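PDB 3OQG: Hpy188I from Helicobacter pylori, which cleaves DNA as a restriction endonuclease of the GIY-YIG nuclease family, recognising a pseudopalindromic sequence. Local coordinates for residues L44-P49 with N126-V131; E69-V74 with A133-Q138; S97-K102 with F117-L122. All blocks are in the same frame, centred on the assembly; numbering follows the deposited sequence. Where two conformers were deposited one is given.

Overall arrangement
Contacts 1 and 2 are neighbouring seams of one antiparallel sheet, both using strand 129-134: contact 1 joins it to strand 42-50, contact 2 to strand 71-77. Their side chains meet where Leu44 packs on Ala133 and Leu71. Contact 2 is the more buried, rich in aromatic rings and touched by the second subunit, whereas contact 1 is partly buried, with an apolar face inward and a polar pair on its other face. Contact 3 differs in kind, a turn packed on helix 113-125, partly buried, with its other side against the DNA. Its Leu122 touches Pro49 and Val129 of contact 1, and its Tyr98 hydroxyl meets that of Tyr73 in contact 2.

Contact 1 of 3, residues L44-P49 with N126-V131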
loop_
_atom_site.group_PDB
_atom_site.type_symbol
_atom_site.label_atom_id
_atom_site.label_comp_id
_atom_site.label_asym_id
_atom_site.label_seq_id
_atom_site.Cartn_x
_atom_site.Cartn_y
_atom_site.Cartn_z
ATOM N N LEU A 44 -5.163 -5.421 -22.118
ATOM C CA LEU A 44 -4.818 -6.570 -21.274
ATOM C C LEU A 44 -6.019 -7.450 -20.968
ATOM O O LEU A 44 -5.934 -8.667 -21.064
ATOM C CB LEU A 44 -4.165 -6.076 -19.974
ATOM C CG LEU A 44 -3.782 -7.153 -18.955
ATOM C CD1 LEU A 44 -2.787 -8.157 -19.523
ATOM C CD2 LEU A 44 -3.265 -6.497 -17.655
ATOM N N CYS A 45 -7.138 -6.834 -20.589
ATOM C CA CYS A 45 -8.341 -7.560 -20.205
ATOM C C CYS A 45 -9.484 -6.570 -20.111
ATOM O O CYS A 45 -9.293 -5.365 -20.310
ATOM C CB CYS A 45 -8.151 -8.264 -18.852
ATOM S SG CYS A 45 -7.829 -7.208 -17.431
ATOM N N GLU A 46 -10.666 -7.084 -19.824
ATOM C CA GLU A 46 -11.819 -6.259 -19.523
ATOM C C GLU A 46 -12.333 -6.692 -18.176
ATOM O O GLU A 46 -12.200 -7.877 -17.791
ATOM C CB GLU A 46 -12.925 -6.436 -20.556
ATOM C CG GLU A 46 -12.668 -5.753 -21.838
ATOM C CD GLU A 46 -13.662 -6.120 -22.884
ATOM O OE1 GLU A 46 -13.897 -7.352 -23.073
ATOM O OE2 GLU A 46 -14.204 -5.184 -23.522
ATOM N N LEU A 47 -12.927 -5.732 -17.474
ATOM C CA LEU A 47 -13.626 -5.983 -16.214
ATOM C C LEU A 47 -15.135 -5.882 -16.451
ATOM O O LEU A 47 -15.625 -4.895 -17.016
ATOM C CB LEU A 47 -13.218 -4.967 -15.142
ATOM C CG LEU A 47 -11.702 -4.759 -14.958
ATOM C CD1 LEU A 47 -11.386 -3.752 -13.839
ATOM C CD2 LEU A 47 -11.003 -6.114 -14.744
ATOM N N VAL A 48 -15.843 -6.911 -16.016
ATOM C CA VAL A 48 -17.284 -6.992 -16.199
ATOM C C VAL A 48 -18.004 -6.861 -14.861
ATOM O O VAL A 48 -17.851 -7.739 -13.992
ATOM C CB VAL A 48 -17.670 -8.335 -16.824
ATOM C CG1 VAL A 48 -19.159 -8.347 -17.091
ATOM C CG2 VAL A 48 -16.854 -8.609 -18.097
ATOM N N PRO A 49 -18.778 -5.770 -14.665
ATOM C CA PRO A 49 -19.501 -5.631 -13.405
ATOM C C PRO A 49 -20.531 -6.706 -13.234
ATOM O O PRO A 49 -21.260 -7.046 -14.190
ATOM C CB PRO A 49 -20.200 -4.266 -13.544
ATOM C CG PRO A 49 -19.394 -3.563 -14.508
ATOM C CD PRO A 49 -18.976 -4.571 -15.505
ATOM N N ASN A 126 -21.914 0.509 -14.366
ATOM C CA ASN A 126 -22.393 -0.766 -14.909
ATOM C C ASN A 126 -22.080 -0.922 -16.395
ATOM O O ASN A 126 -22.904 -1.421 -17.199
ATOM C CB ASN A 126 -23.873 -0.943 -14.602
ATOM C CG ASN A 126 -24.332 -2.387 -14.695
ATOM O OD1 ASN A 126 -23.543 -3.333 -14.542
ATOM N ND2 ASN A 126 -25.634 -2.566 -14.914
ATOM N N LYS A 127 -20.849 -0.542 -16.744
ATOM C CA LYS A 127 -20.310 -0.789 -18.067
ATOM C C LYS A 127 -19.065 -1.661 -17.989
ATOM O O LYS A 127 -18.353 -1.682 -16.979
ATOM C CB LYS A 127 -19.933 0.527 -18.758
ATOM C CG LYS A 127 -21.061 1.534 -18.917
ATOM C CD LYS A 127 -22.158 1.039 -19.827
ATOM C CE LYS A 127 -23.324 2.022 -19.914
ATOM N NZ LYS A 127 -24.331 1.559 -20.926
ATOM N N ILE A 128 -18.804 -2.386 -19.072
ATOM C CA ILE A 128 -17.577 -3.172 -19.170
ATOM C C ILE A 128 -16.409 -2.176 -19.254
ATOM O O ILE A 128 -16.510 -1.116 -19.908
ATOM C CB ILE A 128 -17.633 -4.145 -20.355
ATOM C CG1 ILE A 128 -18.661 -5.261 -20.060
ATOM C CG2 ILE A 128 -16.298 -4.738 -20.587
ATOM C CD1 ILE A 128 -19.060 -6.070 -21.274
ATOM N N VAL A 129 -15.340 -2.476 -18.522
ATOM C CA VAL A 129 -14.174 -1.619 -18.448
ATOM C C VAL A 129 -13.038 -2.244 -19.226
ATOM O O VAL A 129 -12.689 -3.399 -18.992
ATOM C CB VAL A 129 -13.711 -1.453 -16.977
ATOM C CG1 VAL A 129 -12.535 -0.543 -16.879
ATOM C CG2 VAL A 129 -14.860 -0.995 -16.106
ATOM N N GLN A 130 -12.448 -1.498 -20.151
ATOM C CA GLN A 130 -11.252 -1.952 -20.819
ATOM C C GLN A 130 -10.040 -1.607 -19.958
ATOM O O GLN A 130 -9.918 -0.457 -19.456
ATOM C CB GLN A 130 -11.131 -1.359 -22.223
ATOM C CG GLN A 130 -12.151 -1.904 -23.221
ATOM C CD GLN A 130 -13.578 -1.447 -22.958
ATOM O OE1 GLN A 130 -13.828 -0.256 -22.822
ATOM N NE2 GLN A 130 -14.512 -2.391 -22.854
ATOM N N VAL A 131 -9.123 -2.568 -19.836
ATOM C CA VAL A 131 -7.900 -2.391 -19.080
ATOM C C VAL A 131 -6.707 -2.473 -20.032
ATOM O O VAL A 131 -6.456 -3.510 -20.612
ATOM C CB VAL A 131 -7.709 -3.424 -17.971
ATOM C CG1 VAL A 131 -6.465 -3.076 -17.120
ATOM C CG2 VAL A 131 -8.970 -3.504 -17.089
HETATM O O HOH W 1 -24.164 -6.056 -13.138
#
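Strand 44-49 runs antiparallel to 129-131, and the pairing begins with a classic beta bulge: Leu44 and Cys45 both face Val131. Val131 O takes the N-H of Leu44 almost along its C=O axis, at 2.8 Å from Leu44 N, and that of Cys45 only weakly. Past the bulge, Leu47 and Val129 exchange a regular pair of backbone bonds. The chief bump on the apolar face is Val131. Its CG2 rests on the branch carbon of Leu47, 3.7 Å from Leu47 CG, with the two methyls about equally far off. Val131 CB lies 3.8 Å from Cys45 SG, which sits in the crowded position between its own backbone N and carbonyl carbon (chi1 62°). On the other face Glu46 and Gln130 lie side by side. A bend at chi2 (70°) swings Gln130 NE2 to the anti lone pair of Glu46 OE2 at 2.9 Å, and Ile128 CG2 fits against that same oxygen; Asn59 holds OE1. Farther along, the Pro49 ring presses CG and CD onto Lys127 O, each 3.3 Å away. The apolar face is closed by Ile91 and Val95 of helix 91-98, with Ile58 of strand 55-60 and Phe75 of strand 71-77 flanking it in the sheet.

Contact 2 of 3, residues E69-V74 with A133-Q138; sequences EGLVYV and AFFPEQ
Two phenylalanine rings frame this seam. Pro136 N stands 3.9 Å above the plane of the Phe134 ring, over its centre; Val72 CG2 comes up at the edge, 4.3 Å from Phe134 CD2, and the ring also meets Phe144 of the second subunit. The Phe135 ring carries Leu71 CB over one face, a CH-pi contact of 4.0 Å from CB to the ring centroid, displaced toward the rim. Leu71 holds CG in the crowded position (chi1 68°) and lays CD1 against Ala133 CB, 3.8 Å away. Between the two rings, which lie on opposite faces of the sheet, Val72 and Phe134 form an antiparallel hydrogen-bonded pair, Val72 N to Phe134 O at 2.8 Å. Where the strands diverge, a water that accepts a bond from Gln138 NE2 lies between Gly70 O and Pro136 O. Leu71-Val72-Tyr73 probably corresponds to the GIY triplet of the family, and the side chain of Val72 lies about 5 Å from that of His86, a calcium ligand of this enzyme, with no calcium bound to this chain here. Beyond strand 71-77 runs strand 80-87, where Gly70 and Leu71 face Ser87 in a G1 bulge, while Ala133 is backbone-bonded to Asn42 of strand 42-50.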
loop_
_atom_site.group_PDB
_atom_site.type_symbol
_atom_site.label_atom_id
_atom_site.label_comp_id
_atom_site.label_asym_id
_atom_site.label_seq_id
_atom_site.Cartn_x
_atom_site.Cartn_y
_atom_site.Cartn_z
ATOM N N GLU A 69 3.744 -9.852 -13.549
ATOM C CA GLU A 69 3.726 -8.994 -12.348
ATOM C C GLU A 69 4.416 -7.662 -12.605
ATOM O O GLU A 69 5.468 -7.636 -13.231
ATOM C CB GLU A 69 4.486 -9.707 -11.231
ATOM C CG GLU A 69 3.918 -11.041 -10.857
ATOM C CD GLU A 69 4.633 -11.669 -9.689
ATOM O OE1 GLU A 69 5.870 -11.847 -9.768
ATOM O OE2 GLU A 69 3.952 -11.984 -8.693
ATOM N N GLY A 70 3.870 -6.562 -12.083
ATOM C CA GLY A 70 4.502 -5.259 -12.212
ATOM C C GLY A 70 4.035 -4.542 -13.458
ATOM O O GLY A 70 4.624 -4.688 -14.542
ATOM N N LEU A 71 2.952 -3.786 -13.321
ATOM C CA LEU A 71 2.350 -3.090 -14.454
ATOM C C LEU A 71 1.797 -1.728 -14.039
ATOM O O LEU A 71 1.455 -1.498 -12.872
ATOM C CB LEU A 71 1.214 -3.913 -15.077
ATOM C CG LEU A 71 -0.077 -4.144 -14.272
ATOM C CD1 LEU A 71 -1.277 -4.480 -15.218
ATOM C CD2 LEU A 71 0.162 -5.254 -13.264
ATOM N N VAL A 72 1.717 -0.837 -15.016
ATOM C CA VAL A 72 0.853 0.313 -14.951
ATOM C C VAL A 72 -0.383 -0.028 -15.778
ATOM O O VAL A 72 -0.283 -0.629 -16.859
ATOM C CB VAL A 72 1.534 1.594 -15.476
ATOM C CG1 VAL A 72 0.588 2.792 -15.342
ATOM C CG2 VAL A 72 2.844 1.847 -14.743
ATOM N N TYR A 73 -1.560 0.295 -15.243
ATOM C CA TYR A 73 -2.812 0.059 -15.960
ATOM C C TYR A 73 -3.663 1.306 -16.086
ATOM O O TYR A 73 -3.539 2.256 -15.291
ATOM C CB TYR A 73 -3.616 -1.069 -15.313
ATOM C CG TYR A 73 -4.006 -0.808 -13.882
ATOM C CD1 TYR A 73 -3.242 -1.292 -12.842
ATOM C CD2 TYR A 73 -5.167 -0.092 -13.576
ATOM C CE1 TYR A 73 -3.606 -1.055 -11.500
ATOM C CE2 TYR A 73 -5.562 0.121 -12.277
ATOM C CZ TYR A 73 -4.782 -0.341 -11.242
ATOM O OH TYR A 73 -5.150 -0.101 -9.950
ATOM N N VAL A 74 -4.515 1.305 -17.112
ATOM C CA VAL A 74 -5.473 2.369 -17.364
ATOM C C VAL A 74 -6.827 1.711 -17.533
ATOM O O VAL A 74 -6.961 0.793 -18.336
ATOM C CB VAL A 74 -5.125 3.184 -18.644
ATOM C CG1 VAL A 74 -6.071 4.421 -18.795
ATOM C CG2 VAL A 74 -3.632 3.615 -18.616
ATOM N N ALA A 133 -2.512 -1.939 -20.411
ATOM C CA ALA A 133 -1.388 -2.145 -19.493
ATOM C C ALA A 133 -0.046 -1.920 -20.138
ATOM O O ALA A 133 0.133 -2.148 -21.343
ATOM C CB ALA A 133 -1.421 -3.544 -18.929
ATOM N N PHE A 134 0.905 -1.557 -19.284
ATOM C CA PHE A 134 2.314 -1.401 -19.633
ATOM C C PHE A 134 3.105 -2.127 -18.571
ATOM O O PHE A 134 2.879 -1.877 -17.376
ATOM C CB PHE A 134 2.666 0.076 -19.609
ATOM C CG PHE A 134 4.148 0.344 -19.577
ATOM C CD1 PHE A 134 4.960 -0.068 -20.615
ATOM C CD2 PHE A 134 4.725 1.016 -18.498
ATOM C CE1 PHE A 134 6.334 0.171 -20.589
ATOM C CE2 PHE A 134 6.095 1.260 -18.475
ATOM C CZ PHE A 134 6.894 0.836 -19.522
ATOM N N PHE A 135 3.998 -3.036 -18.987
ATOM C CA PHE A 135 4.816 -3.813 -18.060
ATOM C C PHE A 135 6.264 -3.300 -18.169
ATOM O O PHE A 135 6.949 -3.614 -19.148
ATOM C CB PHE A 135 4.752 -5.311 -18.380
ATOM C CG PHE A 135 3.398 -5.922 -18.185
ATOM C CD1 PHE A 135 3.067 -6.527 -16.981
ATOM C CD2 PHE A 135 2.453 -5.893 -19.198
ATOM C CE1 PHE A 135 1.819 -7.081 -16.789
ATOM C CE2 PHE A 135 1.195 -6.448 -19.008
ATOM C CZ PHE A 135 0.883 -7.039 -17.796
ATOM N N PRO A 136 6.705 -2.451 -17.218
ATOM C CA PRO A 136 8.086 -1.960 -17.280
ATOM C C PRO A 136 9.123 -3.053 -17.168
ATOM O O PRO A 136 8.871 -4.107 -16.586
ATOM C CB PRO A 136 8.192 -1.023 -16.078
ATOM C CG PRO A 136 7.044 -1.299 -15.231
ATOM C CD PRO A 136 5.969 -1.855 -16.087
ATOM N N GLU A 137 10.293 -2.813 -17.748
ATOM C CA GLU A 137 11.411 -3.725 -17.569
ATOM C C GLU A 137 11.813 -3.709 -16.106
ATOM O O GLU A 137 11.787 -2.657 -15.457
ATOM C CB GLU A 137 12.605 -3.318 -18.433
ATOM C CG GLU A 137 12.351 -3.394 -19.929
ATOM C CD GLU A 137 13.588 -3.066 -20.735
ATOM O OE1 GLU A 137 14.703 -3.217 -20.189
ATOM O OE2 GLU A 137 13.444 -2.656 -21.906
ATOM N N GLN A 138 12.171 -4.879 -15.587
ATOM C CA GLN A 138 12.540 -5.013 -14.192
ATOM C C GLN A 138 14.058 -5.067 -14.066
ATOM O O GLN A 138 14.706 -5.852 -14.743
ATOM C CB GLN A 138 11.928 -6.277 -13.615
ATOM C CG GLN A 138 10.403 -6.320 -13.726
ATOM C CD GLN A 138 9.831 -7.629 -13.249
ATOM O OE1 GLN A 138 10.568 -8.599 -13.032
ATOM N NE2 GLN A 138 8.513 -7.686 -13.114
HETATM O O HOH W 2 8.189 -10.418 -11.893
HETATM O O HOH W 3 7.236 -5.285 -14.705
#

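Contact 3 of 3, residues S97-K102 with F117-L122. With nucleotides of chain C; nucleotides of chain D.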
loop_
_atom_site.group_PDB
_atom_site.type_symbol
_atom_site.label_atom_id
_atom_site.label_comp_id
_atom_site.label_asym_id
_atom_site.label_seq_id
_atom_site.Cartn_x
_atom_site.Cartn_y
_atom_site.Cartn_z
ATOM N N SER A 97 -8.245 -7.379 -5.208
ATOM C CA SER A 97 -8.182 -6.256 -4.260
ATOM C C SER A 97 -9.339 -5.259 -4.479
ATOM O O SER A 97 -10.048 -4.900 -3.531
ATOM C CB SER A 97 -6.807 -5.579 -4.351
ATOM O OG SER A 97 -6.674 -4.554 -3.359
ATOM N N TYR A 98 -9.574 -4.804 -5.706
ATOM C CA TYR A 98 -10.771 -3.960 -5.980
ATOM C C TYR A 98 -12.059 -4.596 -5.494
ATOM O O TYR A 98 -12.950 -3.913 -4.965
ATOM C CB TYR A 98 -10.896 -3.639 -7.466
ATOM C CG TYR A 98 -9.971 -2.538 -7.917
ATOM C CD1 TYR A 98 -10.064 -1.263 -7.375
ATOM C CD2 TYR A 98 -9.022 -2.758 -8.908
ATOM C CE1 TYR A 98 -9.255 -0.251 -7.803
ATOM C CE2 TYR A 98 -8.196 -1.739 -9.343
ATOM C CZ TYR A 98 -8.294 -0.495 -8.778
ATOM O OH TYR A 98 -7.472 0.536 -9.204
ATOM N N ASN A 99 -12.176 -5.915 -5.653
ATOM C CA ASN A 99 -13.362 -6.622 -5.177
ATOM C C ASN A 99 -13.539 -6.624 -3.647
ATOM O O ASN A 99 -14.570 -7.091 -3.148
ATOM C CB ASN A 99 -13.401 -8.042 -5.743
ATOM C CG ASN A 99 -13.794 -8.068 -7.192
ATOM O OD1 ASN A 99 -14.422 -7.114 -7.688
ATOM N ND2 ASN A 99 -13.445 -9.168 -7.902
ATOM N N CYS A 100 -12.543 -6.100 -2.922
ATOM C CA CYS A 100 -12.679 -5.826 -1.484
ATOM C C CYS A 100 -13.466 -4.552 -1.169
ATOM O O CYS A 100 -13.775 -4.293 -0.001
ATOM C CB CYS A 100 -11.312 -5.732 -0.821
ATOM S SG CYS A 100 -10.403 -7.292 -0.826
ATOM N N GLY A 101 -13.771 -3.760 -2.195
ATOM C CA GLY A 101 -14.493 -2.506 -2.030
ATOM C C GLY A 101 -15.976 -2.625 -1.739
ATOM O O GLY A 101 -16.727 -1.770 -2.138
ATOM N N LYS A 102 -16.394 -3.685 -1.055
ATOM C CA LYS A 102 -17.805 -3.921 -0.776
ATOM C C LYS A 102 -18.340 -2.976 0.296
ATOM O O LYS A 102 -17.625 -2.573 1.210
ATOM C CB LYS A 102 -18.042 -5.394 -0.377
ATOM C CG LYS A 102 -17.665 -6.420 -1.422
ATOM C CD LYS A 102 -18.217 -7.747 -0.993
ATOM C CE LYS A 102 -17.822 -8.867 -1.854
ATOM N NZ LYS A 102 -18.549 -10.072 -1.392
ATOM N N PHE A 117 -14.429 3.160 -3.423
ATOM C CA PHE A 117 -14.821 4.136 -4.434
ATOM C C PHE A 117 -14.809 3.509 -5.846
ATOM O O PHE A 117 -15.745 3.691 -6.623
ATOM C CB PHE A 117 -13.927 5.378 -4.369
ATOM C CG PHE A 117 -14.022 6.236 -5.611
ATOM C CD1 PHE A 117 -15.132 7.031 -5.830
ATOM C CD2 PHE A 117 -13.053 6.150 -6.603
ATOM C CE1 PHE A 117 -15.258 7.766 -7.009
ATOM C CE2 PHE A 117 -13.178 6.877 -7.783
ATOM C CZ PHE A 117 -14.283 7.686 -7.985
ATOM N N VAL A 118 -13.749 2.791 -6.188
ATOM C CA VAL A 118 -13.652 2.203 -7.524
ATOM C C VAL A 118 -14.672 1.085 -7.755
ATOM O O VAL A 118 -15.393 1.109 -8.755
ATOM C CB VAL A 118 -12.209 1.754 -7.859
ATOM C CG1 VAL A 118 -12.183 1.042 -9.232
ATOM C CG2 VAL A 118 -11.259 2.936 -7.849
ATOM N N LEU A 119 -14.781 0.117 -6.846
ATOM C CA LEU A 119 -15.713 -0.983 -7.081
ATOM C C LEU A 119 -17.150 -0.427 -7.186
ATOM O O LEU A 119 -17.896 -0.782 -8.104
ATOM C CB LEU A 119 -15.633 -1.997 -5.962
ATOM C CG LEU A 119 -16.636 -3.148 -6.096
ATOM C CD1 LEU A 119 -16.284 -3.969 -7.313
ATOM C CD2 LEU A 119 -16.664 -4.032 -4.840
ATOM N N GLN A 120 -17.527 0.440 -6.254
ATOM C CA GLN A 120 -18.913 0.920 -6.202
ATOM C C GLN A 120 -19.217 1.781 -7.422
ATOM O O GLN A 120 -20.318 1.697 -7.980
ATOM C CB GLN A 120 -19.231 1.663 -4.914
ATOM C CG GLN A 120 -19.132 0.805 -3.654
ATOM C CD GLN A 120 -19.965 -0.450 -3.733
ATOM O OE1 GLN A 120 -21.127 -0.426 -4.191
ATOM N NE2 GLN A 120 -19.396 -1.559 -3.272
ATOM N N SER A 121 -18.242 2.581 -7.846
ATOM C CA SER A 121 -18.424 3.423 -9.044
ATOM C C SER A 121 -18.571 2.569 -10.293
ATOM O O SER A 121 -19.466 2.799 -11.106
ATOM C CB SER A 121 -17.267 4.412 -9.217
ATOM O OG SER A 121 -17.299 5.409 -8.197
ATOM N N LEU A 122 -17.703 1.576 -10.448
ATOM C CA LEU A 122 -17.791 0.683 -11.606
ATOM C C LEU A 122 -19.081 -0.140 -11.625
ATOM O O LEU A 122 -19.657 -0.361 -12.690
ATOM C CB LEU A 122 -16.549 -0.214 -11.688
ATOM C CG LEU A 122 -15.200 0.487 -11.908
ATOM C CD1 LEU A 122 -14.067 -0.514 -12.193
ATOM C CD2 LEU A 122 -15.194 1.581 -12.957
ATOM P P DA C 7 -0.271 -3.720 -5.275
ATOM O OP1 DA C 7 1.038 -3.881 -5.943
ATOM O OP2 DA C 7 -1.515 -4.122 -5.985
ATOM O "O5'" DA C 7 -0.227 -4.514 -3.895
ATOM C "C5'" DA C 7 0.771 -4.196 -2.926
ATOM C "C4'" DA C 7 0.763 -5.200 -1.797
ATOM O "O4'" DA C 7 -0.436 -5.047 -1.002
ATOM C "C3'" DA C 7 0.824 -6.667 -2.210
ATOM O "O3'" DA C 7 1.740 -7.365 -1.360
ATOM C "C2'" DA C 7 -0.601 -7.158 -2.018
ATOM C "C1'" DA C 7 -1.142 -6.272 -0.909
ATOM N N9 DA C 7 -2.568 -5.972 -1.049
ATOM C C8 DA C 7 -3.174 -5.289 -2.079
ATOM N N7 DA C 7 -4.472 -5.178 -1.951
ATOM C C5 DA C 7 -4.747 -5.827 -0.754
ATOM C C6 DA C 7 -5.947 -6.067 -0.062
ATOM N N6 DA C 7 -7.151 -5.662 -0.491
ATOM N N1 DA C 7 -5.872 -6.749 1.101
ATOM C C2 DA C 7 -4.665 -7.157 1.530
ATOM N N3 DA C 7 -3.474 -6.995 0.970
ATOM C C4 DA C 7 -3.581 -6.316 -0.186
ATOM P P DT D 2 -17.735 -12.098 3.731
ATOM O OP1 DT D 2 -18.257 -12.804 4.927
ATOM O OP2 DT D 2 -18.565 -11.069 3.058
ATOM O "O5'" DT D 2 -16.344 -11.436 4.135
ATOM C "C5'" DT D 2 -15.561 -11.985 5.195
ATOM C "C4'" DT D 2 -14.195 -11.341 5.234
ATOM O "O4'" DT D 2 -13.514 -11.506 3.981
ATOM C "C3'" DT D 2 -14.139 -9.842 5.533
ATOM O "O3'" DT D 2 -13.757 -9.686 6.908
ATOM C "C2'" DT D 2 -13.075 -9.304 4.578
ATOM C "C1'" DT D 2 -12.477 -10.555 3.957
ATOM N N1 DT D 2 -12.005 -10.447 2.569
ATOM C C2 DT D 2 -10.648 -10.444 2.338
ATOM O O2 DT D 2 -9.813 -10.423 3.233
ATOM N N3 DT D 2 -10.299 -10.462 1.011
ATOM C C4 DT D 2 -11.153 -10.457 -0.080
ATOM O O4 DT D 2 -10.692 -10.517 -1.218
ATOM C C5 DT D 2 -12.562 -10.388 0.238
ATOM C C7 DT D 2 -13.557 -10.309 -0.883
ATOM C C6 DT D 2 -12.914 -10.390 1.530
ATOM P P DT D 3 -13.356 -8.239 7.483
ATOM O OP1 DT D 3 -13.979 -8.151 8.826
ATOM O OP2 DT D 3 -13.652 -7.190 6.476
ATOM O "O5'" DT D 3 -11.778 -8.344 7.652
ATOM C "C5'" DT D 3 -11.191 -9.566 8.085
ATOM C "C4'" DT D 3 -9.686 -9.510 7.958
ATOM O "O4'" DT D 3 -9.298 -9.437 6.558
ATOM C "C3'" DT D 3 -8.999 -8.325 8.640
ATOM O "O3'" DT D 3 -7.716 -8.760 9.101
ATOM C "C2'" DT D 3 -8.836 -7.343 7.494
ATOM C "C1'" DT D 3 -8.476 -8.293 6.357
ATOM N N1 DT D 3 -8.750 -7.743 5.006
ATOM C C2 DT D 3 -7.740 -7.767 4.067
ATOM O O2 DT D 3 -6.662 -8.303 4.251
ATOM N N3 DT D 3 -8.044 -7.136 2.891
ATOM C C4 DT D 3 -9.231 -6.505 2.560
ATOM O O4 DT D 3 -9.338 -5.927 1.470
ATOM C C5 DT D 3 -10.267 -6.570 3.568
ATOM C C7 DT D 3 -11.602 -5.954 3.284
ATOM C C6 DT D 3 -9.979 -7.183 4.723
#
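From Tyr98 to Gly101 the backbone folds through a type I beta turn closed by Gly101 N to Tyr98 O, which sets Gly101 CA 5.4 Å from Leu119 CA on helix 113-125. With no side chain at Gly101, Leu119 comes in close. Its CG is anti to the backbone N (chi1 177°), and the side chain packs against the closed ends of the turn, at Tyr98 and Gly101: CB lies 3.4 Å from Tyr98 O and CD2 3.5 Å from Gly101 C. The Leu119 and Asn99 side chains cross at about a right angle, with CD1 near Asn99 OD1, which is bonded to Leu56 N. At the start of the turn, Tyr98 CE1 meets Val118 CG1 obliquely at 3.5 Å, and the Tyr98 hydroxyl goes on to Tyr73 and Lys83. In the GIY-YIG fold helices flank a central antiparallel sheet; here helix 91-98 and the turn after it also bring protein to the DNA bases. Gln120, bent at chi2 (-54°), puts NE2 in the carbonyl plane of Gly101 on an oxygen lone pair, 2.9 Å from Gly101 O and nearly straight (171°). NE2 also bonds Glu54, so two acceptors fix the amide's orientation. Facing the DNA, Ser97 OG of helix 91-98 donates to N7 of DA7 of chain C, a major-groove acceptor 2.7 Å away; Asn115 of helix 113-125 bonds the same hydroxyl, which probably helps position it. Cys100 SG sits 2.9 Å from O4 of DT3 and close to O4 of DT2, both of chain D. Lys102, the N-cap of helix 103-108, packs on a DNA sugar.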